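Local coordinates for protein cystathionine gamma-synthase (Xanthomonas oryzae pv. oryzae KACC 10331, PDB 6LD9) that probably catalyses the cystathionine-forming step of methionine biosynthesis using pyridoxal 5'-phosphate, here held as an aldimine with cystathionine, at residues T207-N212 with E336-V341; T86-I91 with D110-S115; I345-S350 with G369-S374. The protein carries 2 engineered substitutions. All blocks are in the same frame, centred on the assembly; numbering follows the deposited sequence.

Interaction 1. Residues T207-N212 with E336-V341. With E9U ((2~{S})-4-[(2~{R})-2-azanyl-3-oxidanyl-3-oxidanylidene-propyl]sulfanyl-2-[(~{E})-[2-methyl-3-oxidanyl-5-(phosphonooxymethyl)pyridin-4-yl]methylideneamino]butanoic acid), chain G.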
loop_
_atom_site.group_PDB
_atom_site.type_symbol
_atom_site.label_atom_id
_atom_site.label_comp_id
_atom_site.label_asym_id
_atom_site.label_seq_id
_atom_site.Cartn_x
_atom_site.Cartn_y
_atom_site.Cartn_z
ATOM N N THR C 207 -10.739 5.340 15.120
ATOM C CA THR C 207 -9.738 4.256 15.005
ATOM C C THR C 207 -8.336 4.835 14.766
ATOM O O THR C 207 -7.359 4.076 14.822
ATOM C CB THR C 207 -10.083 3.301 13.877
ATOM O OG1 THR C 207 -10.138 4.080 12.681
ATOM C CG2 THR C 207 -11.369 2.575 14.189
ATOM N N THR C 208 -8.272 6.137 14.489
ATOM C CA THR C 208 -7.007 6.883 14.292
ATOM C C THR C 208 -6.109 6.716 15.536
ATOM O O THR C 208 -4.876 6.798 15.439
ATOM C CB THR C 208 -7.361 8.345 14.052
ATOM O OG1 THR C 208 -8.383 8.466 13.048
ATOM C CG2 THR C 208 -6.160 9.162 13.653
ATOM N N LYS C 209 -6.714 6.466 16.698
ATOM C CA LYS C 209 -6.038 6.565 18.003
ATOM C C LYS C 209 -5.544 5.142 18.347
ATOM O O LYS C 209 -4.717 4.576 17.555
ATOM C CB LYS C 209 -6.978 7.347 18.924
ATOM C CG LYS C 209 -7.493 8.740 18.433
ATOM C CD LYS C 209 -6.477 9.453 17.557
ATOM C CE LYS C 209 -6.603 10.926 17.153
ATOM N NZ LYS C 209 -7.999 11.350 17.080
ATOM N N TYR C 210 -5.896 4.580 19.492
ATOM C CA TYR C 210 -5.341 3.272 19.939
ATOM C C TYR C 210 -5.642 2.084 19.034
ATOM O O TYR C 210 -4.844 1.186 18.934
ATOM C CB TYR C 210 -5.834 2.913 21.330
ATOM C CG TYR C 210 -5.322 3.875 22.373
ATOM C CD1 TYR C 210 -4.048 3.759 22.859
ATOM C CD2 TYR C 210 -6.115 4.882 22.858
ATOM C CE1 TYR C 210 -3.546 4.637 23.805
ATOM C CE2 TYR C 210 -5.634 5.745 23.825
ATOM C CZ TYR C 210 -4.346 5.630 24.338
ATOM O OH TYR C 210 -3.872 6.527 25.300
ATOM N N ILE C 211 -6.782 2.022 18.409
ATOM C CA ILE C 211 -7.124 0.809 17.626
ATOM C C ILE C 211 -6.093 0.659 16.506
ATOM O O ILE C 211 -5.477 -0.411 16.385
ATOM C CB ILE C 211 -8.557 0.900 17.114
ATOM C CG1 ILE C 211 -9.544 0.759 18.273
ATOM C CG2 ILE C 211 -8.809 -0.145 16.064
ATOM C CD1 ILE C 211 -10.951 1.105 17.921
ATOM N N ASN C 212 -5.825 1.706 15.739
ATOM C CA ASN C 212 -4.791 1.589 14.689
ATOM C C ASN C 212 -3.404 1.590 15.351
ATOM O O ASN C 212 -2.526 0.813 14.987
ATOM C CB ASN C 212 -4.827 2.726 13.686
ATOM C CG ASN C 212 -3.691 2.561 12.684
ATOM O OD1 ASN C 212 -2.842 3.446 12.599
ATOM N ND2 ASN C 212 -3.633 1.412 11.985
ATOM N N GLU C 336 -0.783 17.039 17.310
ATOM C CA GLU C 336 -2.161 16.557 17.606
ATOM C C GLU C 336 -2.216 15.029 17.499
ATOM O O GLU C 336 -1.212 14.402 17.133
ATOM C CB GLU C 336 -3.157 17.270 16.672
ATOM C CG GLU C 336 -3.130 18.803 16.864
ATOM C CD GLU C 336 -3.918 19.676 15.887
ATOM O OE1 GLU C 336 -4.302 20.806 16.299
ATOM O OE2 GLU C 336 -4.133 19.254 14.713
ATOM N N SER C 337 -3.376 14.468 17.783
ATOM C CA SER C 337 -3.678 13.016 17.844
ATOM C C SER C 337 -3.111 12.428 19.161
ATOM O O SER C 337 -2.545 13.153 20.006
ATOM C CB SER C 337 -3.169 12.318 16.609
ATOM O OG SER C 337 -3.776 11.048 16.377
ATOM N N LEU C 338 -3.300 11.134 19.325
ATOM C CA LEU C 338 -3.019 10.384 20.572
ATOM C C LEU C 338 -3.214 8.923 20.177
ATOM O O LEU C 338 -3.804 8.632 19.073
ATOM C CB LEU C 338 -4.005 10.789 21.662
ATOM C CG LEU C 338 -5.483 10.601 21.258
ATOM C CD1 LEU C 338 -6.187 9.503 22.032
ATOM C CD2 LEU C 338 -6.278 11.886 21.401
ATOM N N GLY C 339 -2.766 8.025 21.049
ATOM C CA GLY C 339 -3.056 6.571 20.961
ATOM C C GLY C 339 -1.995 5.900 20.166
ATOM O O GLY C 339 -2.144 4.718 19.889
ATOM N N GLY C 340 -0.987 6.632 19.773
ATOM C CA GLY C 340 0.102 6.011 19.014
ATOM C C GLY C 340 1.116 5.340 19.923
ATOM O O GLY C 340 1.269 5.723 21.104
ATOM N N VAL C 341 1.912 4.483 19.325
ATOM C CA VAL C 341 3.094 3.895 19.981
ATOM C C VAL C 341 4.065 5.010 20.324
ATOM O O VAL C 341 4.772 4.843 21.263
ATOM C CB VAL C 341 3.748 2.840 19.088
ATOM C CG1 VAL C 341 2.832 1.675 18.907
ATOM C CG2 VAL C 341 4.232 3.408 17.780
HETATM N N1 E9U G . -13.535 11.612 19.241
HETATM C C2 E9U G . -12.510 11.950 20.104
HETATM C C3 E9U G . -11.260 12.542 19.632
HETATM N N E9U G . -8.962 13.812 18.534
HETATM C CA E9U G . -7.666 14.364 18.071
HETATM C C E9U G . -6.960 14.862 19.300
HETATM O O E9U G . -7.672 15.184 20.311
HETATM C CB E9U G . -7.950 15.436 17.016
HETATM C CG E9U G . -6.850 16.383 16.773
HETATM S SD E9U G . -7.403 18.016 16.378
HETATM C CE E9U G . -7.845 18.178 14.660
HETATM C CZ E9U G . -7.734 19.354 13.644
HETATM C CH E9U G . -9.104 19.839 13.321
HETATM N NH E9U G . -6.719 20.415 13.730
HETATM C C2A E9U G . -12.647 11.671 21.585
HETATM C C4 E9U G . -11.128 12.793 18.213
HETATM C C4A E9U G . -9.892 13.419 17.717
HETATM C C5 E9U G . -12.270 12.369 17.377
HETATM C C5A E9U G . -12.279 12.525 15.906
HETATM C C6 E9U G . -13.421 11.789 17.955
HETATM O O1P E9U G . -9.700 12.767 14.041
HETATM O O2P E9U G . -10.357 10.380 13.494
HETATM O O3 E9U G . -10.296 12.904 20.464
HETATM O O3P E9U G . -11.876 12.216 12.853
HETATM O O4P E9U G . -11.598 11.441 15.258
HETATM O OT E9U G . -5.693 15.006 19.274
HETATM O OX1 E9U G . -9.349 20.989 13.038
HETATM O OX2 E9U G . -10.024 19.036 13.284
HETATM P P E9U G . -10.818 11.760 13.825
HETATM O O HOH W 1 -2.581 8.857 15.689
#
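With CG anti to its carbonyl carbon (chi1 -54°) and the chain bent at chi2 and chi4, Lys209 runs across Leu338 nearly at right angles; in Leu338, CG sits between the backbone N and the carbonyl carbon (chi1 56°). CD1 of Leu338 touches Lys209 CB at 3.9 Å, while CD2 faces the bound cofactor–cystathionine adduct. Lys209 CA also makes a CH···O contact of 3.2 Å with Leu338 O. Beyond it, the Tyr210 ring lies flat on Gly339, whose CA stands 3.5 Å from the ring centroid in a CH-pi contact close to the ring normal. No direct hydrogen bond joins the two segments; instead a water donates to Thr208 O and is hydrogen-bonded to Ser337 OG at 2.6 Å. Three polar groups bind the adduct. Thr208 OG1, which also has Gly219 N as a partner, donates to phosphate oxygen O2P at 2.8 Å. Ser337 N donates to carboxylate oxygen OT of the adduct at 2.8 Å. The adduct's amino nitrogen NH donates to Glu336 OE2 at 3.0 Å. This is the active site of a fold-type I pyridoxal phosphate enzyme, with Lys209, the predicted Schiff-base lysine, detached beside an external aldimine.

Interaction 2. Residues T86-I91 with D110-S115. With E9U ((2~{S})-4-[(2~{R})-2-azanyl-3-oxidanyl-3-oxidanylidene-propyl]sulfanyl-2-[(~{E})-[2-methyl-3-oxidanyl-5-(phosphonooxymethyl)pyridin-4-yl]methylideneamino]butanoic acid), chain G.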
loop_
_atom_site.group_PDB
_atom_site.type_symbol
_atom_site.label_atom_id
_atom_site.label_comp_id
_atom_site.label_asym_id
_atom_site.label_seq_id
_atom_site.Cartn_x
_atom_site.Cartn_y
_atom_site.Cartn_z
ATOM N N THR C 86 -13.300 8.728 8.675
ATOM C CA THR C 86 -12.738 9.397 9.869
ATOM C C THR C 86 -13.612 9.135 11.100
ATOM O O THR C 86 -14.829 8.773 10.968
ATOM C CB THR C 86 -12.518 10.902 9.616
ATOM O OG1 THR C 86 -13.795 11.533 9.716
ATOM C CG2 THR C 86 -11.922 11.301 8.275
ATOM N N GLY C 87 -13.028 9.448 12.244
ATOM C CA GLY C 87 -13.748 9.548 13.513
ATOM C C GLY C 87 -14.878 10.549 13.438
ATOM O O GLY C 87 -15.989 10.196 13.851
ATOM N N MET C 88 -14.615 11.777 12.962
ATOM C CA MET C 88 -15.699 12.777 12.886
ATOM C C MET C 88 -16.747 12.191 11.971
ATOM O O MET C 88 -17.922 12.408 12.197
ATOM C CB MET C 88 -15.227 14.107 12.315
ATOM C CG MET C 88 -14.419 14.950 13.303
ATOM S SD MET C 88 -15.134 15.058 14.958
ATOM C CE MET C 88 -16.789 15.545 14.486
ATOM N N GLY C 89 -16.323 11.423 10.962
ATOM C CA GLY C 89 -17.307 10.843 10.048
ATOM C C GLY C 89 -18.200 9.842 10.740
ATOM O O GLY C 89 -19.320 9.705 10.317
ATOM N N ALA C 90 -17.700 9.103 11.730
ATOM C CA ALA C 90 -18.547 8.209 12.552
ATOM C C ALA C 90 -19.615 9.000 13.328
ATOM O O ALA C 90 -20.794 8.579 13.455
ATOM C CB ALA C 90 -17.622 7.473 13.447
ATOM N N ILE C 91 -19.223 10.132 13.861
ATOM C CA ILE C 91 -20.164 10.978 14.623
ATOM C C ILE C 91 -21.191 11.502 13.634
ATOM O O ILE C 91 -22.389 11.403 13.899
ATOM C CB ILE C 91 -19.387 12.071 15.347
ATOM C CG1 ILE C 91 -18.593 11.433 16.457
ATOM C CG2 ILE C 91 -20.245 13.190 15.891
ATOM C CD1 ILE C 91 -17.644 12.414 17.026
ATOM N N ASP C 110 -17.647 19.152 27.799
ATOM C CA ASP C 110 -16.176 19.019 27.673
ATOM C C ASP C 110 -15.782 17.972 26.615
ATOM O O ASP C 110 -14.640 17.435 26.682
ATOM C CB ASP C 110 -15.601 18.647 29.022
ATOM C CG ASP C 110 -15.971 17.285 29.605
ATOM O OD1 ASP C 110 -16.914 16.584 29.134
ATOM O OD2 ASP C 110 -15.310 16.949 30.611
ATOM N N ALA C 111 -16.679 17.678 25.676
ATOM C CA ALA C 111 -16.369 16.895 24.456
ATOM C C ALA C 111 -15.180 17.495 23.640
ATOM O O ALA C 111 -14.895 18.718 23.741
ATOM C CB ALA C 111 -17.629 16.761 23.636
ATOM N N TYR C 112 -14.457 16.625 22.922
ATOM C CA TYR C 112 -13.459 16.955 21.874
ATOM C C TYR C 112 -13.970 18.160 21.088
ATOM O O TYR C 112 -15.148 18.153 20.690
ATOM C CB TYR C 112 -13.237 15.716 20.994
ATOM C CG TYR C 112 -12.493 15.994 19.724
ATOM C CD1 TYR C 112 -11.277 16.677 19.753
ATOM C CD2 TYR C 112 -13.057 15.686 18.488
ATOM C CE1 TYR C 112 -10.628 17.028 18.582
ATOM C CE2 TYR C 112 -12.410 16.030 17.304
ATOM C CZ TYR C 112 -11.184 16.683 17.361
ATOM O OH TYR C 112 -10.573 17.071 16.213
ATOM N N GLY C 113 -13.125 19.177 20.913
ATOM C CA GLY C 113 -13.457 20.433 20.203
ATOM C C GLY C 113 -13.930 20.209 18.762
ATOM O O GLY C 113 -14.783 20.982 18.295
ATOM N N GLY C 114 -13.496 19.135 18.109
ATOM C CA GLY C 114 -14.052 18.748 16.813
ATOM C C GLY C 114 -15.506 18.338 16.907
ATOM O O GLY C 114 -16.304 18.705 16.002
ATOM N N SER C 115 -15.873 17.570 17.918
ATOM C CA SER C 115 -17.299 17.205 18.143
ATOM C C SER C 115 -18.138 18.478 18.365
ATOM O O SER C 115 -19.197 18.638 17.733
ATOM C CB SER C 115 -17.411 16.279 19.297
ATOM O OG SER C 115 -16.553 15.144 19.176
HETATM N N1 E9U G . -13.535 11.612 19.241
HETATM C C2 E9U G . -12.510 11.950 20.104
HETATM C C3 E9U G . -11.260 12.542 19.632
HETATM N N E9U G . -8.962 13.812 18.534
HETATM C CA E9U G . -7.666 14.364 18.071
HETATM C C E9U G . -6.960 14.862 19.300
HETATM O O E9U G . -7.672 15.184 20.311
HETATM C CB E9U G . -7.950 15.436 17.016
HETATM C CG E9U G . -6.850 16.383 16.773
HETATM S SD E9U G . -7.403 18.016 16.378
HETATM C CE E9U G . -7.845 18.178 14.660
HETATM C CZ E9U G . -7.734 19.354 13.644
HETATM C CH E9U G . -9.104 19.839 13.321
HETATM N NH E9U G . -6.719 20.415 13.730
HETATM C C2A E9U G . -12.647 11.671 21.585
HETATM C C4 E9U G . -11.128 12.793 18.213
HETATM C C4A E9U G . -9.892 13.419 17.717
HETATM C C5 E9U G . -12.270 12.369 17.377
HETATM C C5A E9U G . -12.279 12.525 15.906
HETATM C C6 E9U G . -13.421 11.789 17.955
HETATM O O1P E9U G . -9.700 12.767 14.041
HETATM O O2P E9U G . -10.357 10.380 13.494
HETATM O O3 E9U G . -10.296 12.904 20.464
HETATM O O3P E9U G . -11.876 12.216 12.853
HETATM O O4P E9U G . -11.598 11.441 15.258
HETATM O OT E9U G . -5.693 15.006 19.274
HETATM O OX1 E9U G . -9.349 20.989 13.038
HETATM O OX2 E9U G . -10.024 19.036 13.284
HETATM P P E9U G . -10.818 11.760 13.825
#
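Met88 meets Tyr112 in an edge-on Met-aromatic contact: SD lies near the ring plane, 3.7 Å from Tyr112 CE2. Bends at chi2 and chi3 (-46° and -51°) curl the methionine chain so that its CE ends 3.5 Å from Gly114 O. A van der Waals touch of Ile91 CD1 on the Ser115 hydroxyl OG, at 3.6 Å, continues the contact. One face of the tyrosine ring lies over the adduct, whose imine carbon C4A is about 3.5 Å from Tyr112 CZ; Gly114 N lies over the opposite face. The phenol oxygen is hydrogen-bonded to Arg59 of the second subunit.

The backbone of segment 86-91 also grips the phosphate. Met88 N donates to the adduct's O3P at 2.8 Å. Gly87 N donates to its O2P at 3.1 Å. The first turn of helix 87-98 therefore points its N-H groups at the phosphate, and the helix dipole probably adds to the attraction. In the next shell Thr86 is the N-cap, its OG1 accepting from Gly89 N at 2.8 Å and also hydrogen-bonded to Gly241 O of the second subunit. Farther out, Met88 and Ile91 rest on Leu118, so that helices 87-98 and 113-124 pack together at their N-terminal ends, each following a strand, 80-84 and 104-108, of the large seven-stranded sheet.

Interaction 3. Residues I345-S350 with G369-S374. With E9U ((2~{S})-4-[(2~{R})-2-azanyl-3-oxidanyl-3-oxidanylidene-propyl]sulfanyl-2-[(~{E})-[2-methyl-3-oxidanyl-5-(phosphonooxymethyl)pyridin-4-yl]methylideneamino]butanoic acid), chain G.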
loop_
_atom_site.group_PDB
_atom_site.type_symbol
_atom_site.label_atom_id
_atom_site.label_comp_id
_atom_site.label_asym_id
_atom_site.label_seq_id
_atom_site.Cartn_x
_atom_site.Cartn_y
_atom_site.Cartn_z
ATOM N N ILE C 345 2.821 15.261 22.893
ATOM C CA ILE C 345 2.360 16.341 23.790
ATOM C C ILE C 345 1.562 17.328 22.948
ATOM O O ILE C 345 1.926 17.579 21.788
ATOM C CB ILE C 345 3.557 16.946 24.522
ATOM C CG1 ILE C 345 3.099 17.959 25.553
ATOM C CG2 ILE C 345 4.541 17.577 23.575
ATOM C CD1 ILE C 345 4.224 18.382 26.486
ATOM N N ALA C 346 0.505 17.870 23.537
ATOM C CA ALA C 346 -0.387 18.848 22.863
ATOM C C ALA C 346 -0.753 19.948 23.858
ATOM O O ALA C 346 -0.737 19.672 25.087
ATOM C CB ALA C 346 -1.602 18.167 22.274
ATOM N N HIS C 347 -0.897 21.170 23.334
ATOM C CA HIS C 347 -1.486 22.380 23.984
ATOM C C HIS C 347 -2.899 22.608 23.445
ATOM O O HIS C 347 -3.062 23.249 22.393
ATOM C CB HIS C 347 -0.623 23.616 23.734
ATOM C CG HIS C 347 -1.135 24.867 24.378
ATOM N ND1 HIS C 347 -1.700 25.892 23.636
ATOM C CD2 HIS C 347 -1.076 25.288 25.663
ATOM C CE1 HIS C 347 -2.025 26.862 24.458
ATOM N NE2 HIS C 347 -1.640 26.514 25.697
ATOM N N PRO C 348 -3.928 22.018 24.099
ATOM C CA PRO C 348 -5.284 21.986 23.557
ATOM C C PRO C 348 -5.926 23.328 23.174
ATOM O O PRO C 348 -6.655 23.405 22.137
ATOM C CB PRO C 348 -6.090 21.375 24.705
ATOM C CG PRO C 348 -5.088 20.444 25.366
ATOM C CD PRO C 348 -3.804 21.234 25.349
ATOM N N ALA C 349 -5.681 24.354 23.993
ATOM C CA ALA C 349 -6.249 25.703 23.746
ATOM C C ALA C 349 -5.863 26.175 22.324
ATOM O O ALA C 349 -6.721 26.818 21.660
ATOM C CB ALA C 349 -5.784 26.679 24.817
ATOM N N SER C 350 -4.607 25.920 21.922
ATOM C CA SER C 350 -4.047 26.424 20.650
ATOM C C SER C 350 -3.969 25.316 19.588
ATOM O O SER C 350 -3.602 25.648 18.447
ATOM C CB SER C 350 -2.743 27.074 20.895
ATOM O OG SER C 350 -1.727 26.139 20.809
ATOM N N GLY C 369 -3.101 27.108 30.123
ATOM C CA GLY C 369 -1.802 26.513 30.527
ATOM C C GLY C 369 -1.820 24.967 30.500
ATOM O O GLY C 369 -0.912 24.319 31.024
ATOM N N LEU C 370 -2.884 24.363 30.003
ATOM C CA LEU C 370 -3.017 22.885 30.050
ATOM C C LEU C 370 -2.156 22.257 28.927
ATOM O O LEU C 370 -2.245 22.699 27.730
ATOM C CB LEU C 370 -4.505 22.511 29.970
ATOM C CG LEU C 370 -4.843 21.048 30.230
ATOM C CD1 LEU C 370 -4.709 20.726 31.699
ATOM C CD2 LEU C 370 -6.242 20.675 29.684
ATOM N N LEU C 371 -1.325 21.289 29.346
ATOM C CA LEU C 371 -0.578 20.312 28.498
ATOM C C LEU C 371 -1.179 18.910 28.667
ATOM O O LEU C 371 -1.548 18.548 29.775
ATOM C CB LEU C 371 0.868 20.346 28.950
ATOM C CG LEU C 371 1.554 21.683 28.708
ATOM C CD1 LEU C 371 2.995 21.617 29.171
ATOM C CD2 LEU C 371 1.456 22.038 27.236
ATOM N N ARG C 372 -1.335 18.207 27.549
ATOM C CA ARG C 372 -1.925 16.876 27.411
ATOM C C ARG C 372 -0.827 15.913 26.921
ATOM O O ARG C 372 -0.256 16.138 25.865
ATOM C CB ARG C 372 -3.066 16.959 26.408
ATOM C CG ARG C 372 -3.956 15.741 26.424
ATOM C CD ARG C 372 -4.945 15.659 25.312
ATOM N NE ARG C 372 -4.285 15.436 24.057
ATOM C CZ ARG C 372 -4.913 15.411 22.879
ATOM N NH1 ARG C 372 -6.213 15.594 22.800
ATOM N NH2 ARG C 372 -4.239 15.167 21.770
ATOM N N LEU C 373 -0.596 14.811 27.624
ATOM C CA LEU C 373 0.341 13.753 27.201
ATOM C C LEU C 373 -0.436 12.572 26.680
ATOM O O LEU C 373 -1.422 12.203 27.282
ATOM C CB LEU C 373 1.187 13.329 28.387
ATOM C CG LEU C 373 1.924 14.473 29.046
ATOM C CD1 LEU C 373 2.619 13.954 30.250
ATOM C CD2 LEU C 373 2.897 15.124 28.079
ATOM N N SER C 374 -0.021 12.097 25.518
ATOM C CA SER C 374 -0.357 10.756 25.028
ATOM C C SER C 374 0.897 9.929 25.299
ATOM O O SER C 374 1.950 10.181 24.618
ATOM C CB SER C 374 -0.795 10.728 23.583
ATOM O OG SER C 374 -1.080 9.381 23.149
HETATM N N1 E9U G . -13.535 11.612 19.241
HETATM C C2 E9U G . -12.510 11.950 20.104
HETATM C C3 E9U G . -11.260 12.542 19.632
HETATM N N E9U G . -8.962 13.812 18.534
HETATM C CA E9U G . -7.666 14.364 18.071
HETATM C C E9U G . -6.960 14.862 19.300
HETATM O O E9U G . -7.672 15.184 20.311
HETATM C CB E9U G . -7.950 15.436 17.016
HETATM C CG E9U G . -6.850 16.383 16.773
HETATM S SD E9U G . -7.403 18.016 16.378
HETATM C CE E9U G . -7.845 18.178 14.660
HETATM C CZ E9U G . -7.734 19.354 13.644
HETATM C CH E9U G . -9.104 19.839 13.321
HETATM N NH E9U G . -6.719 20.415 13.730
HETATM C C2A E9U G . -12.647 11.671 21.585
HETATM C C4 E9U G . -11.128 12.793 18.213
HETATM C C4A E9U G . -9.892 13.419 17.717
HETATM C C5 E9U G . -12.270 12.369 17.377
HETATM C C5A E9U G . -12.279 12.525 15.906
HETATM C C6 E9U G . -13.421 11.789 17.955
HETATM O O1P E9U G . -9.700 12.767 14.041
HETATM O O2P E9U G . -10.357 10.380 13.494
HETATM O O3 E9U G . -10.296 12.904 20.464
HETATM O O3P E9U G . -11.876 12.216 12.853
HETATM O O4P E9U G . -11.598 11.441 15.258
HETATM O OT E9U G . -5.693 15.006 19.274
HETATM O OX1 E9U G . -9.349 20.989 13.038
HETATM O OX2 E9U G . -10.024 19.036 13.284
HETATM P P E9U G . -10.818 11.760 13.825
#
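Ala346 and Arg372 form an antiparallel hydrogen-bonded pair, and Ile345 with Leu373 the adjoining non-hydrogen-bonded one, so the contact is a short antiparallel ladder between neighbouring strands of the smaller, C-terminal sheet. In its close-packed part Arg372 N gives a nearly straight bond to Ala346 O (2.9 Å, 168°), and Ala346 N returns one to Arg372 O at 3.0 Å. The side chains show how a ladder sorts its two faces. On one face Ile345 and Leu373 lie side by side, pointing the same way: CG1 of Ile345 is 3.8 Å from CD2 of Leu373, and Leu371 CD1 approaches from the flank. Helix 318-326 covers this apolar patch through Phe325. The other face carries Ala346 and Arg372, and turns to the ligand.

Past Ala346 the pairing stops. Pro348 still presses CD against Leu370 O at 3.2 Å, but the chain then turns away, and Ala349, Ser350 and Gly369 are partly exposed. Polar bonds tie this looser end down: ND1 of His347 is hydrogen-bonded to Ser350 OG at 2.8 Å, and its NE2 is bonded to Asp368 O. The same ring meets Phe49 of the second subunit edge-to-face.

The ladder fixes the root of Arg372, whose role is seen at the far end of its side chain. With CG anti to the backbone N (chi1 -166°) and one bend at chi3, the chain carries the guanidinium over to the adduct, where the carboxylate carbon lies in the plane of the group, at its edge. The guanidinium and the carboxylate face each other through two hydrogen bonds, as is usual for the arginine that holds the substrate carboxylate in fold-type I enzymes: Arg372 NH1 donates to O of the adduct and Arg372 NH2 to its OT, each at 2.9 Å, the latter with an angle of 176°.

Overall arrangement
Read from the N terminus, the three contacts come one after another along the chain, neither nesting nor crossing. Interaction 2 comes first and closes a short loop, essentially one helix and one strand of the cofactor-binding part of the fold. Interaction 1 then closes a much longer one, joining the loop after strand 202-206 of the large sheet to the loop between strands 333-334 and 344-346 of the small sheet. Interaction 3 follows almost at once, closing a helix-containing excursion between adjacent strands of that sheet. Interactions 1 and 3 touch, probably through a Gly339 N to Ser374 OG hydrogen bond; interaction 2 stays separate, and the bound adduct touches all three.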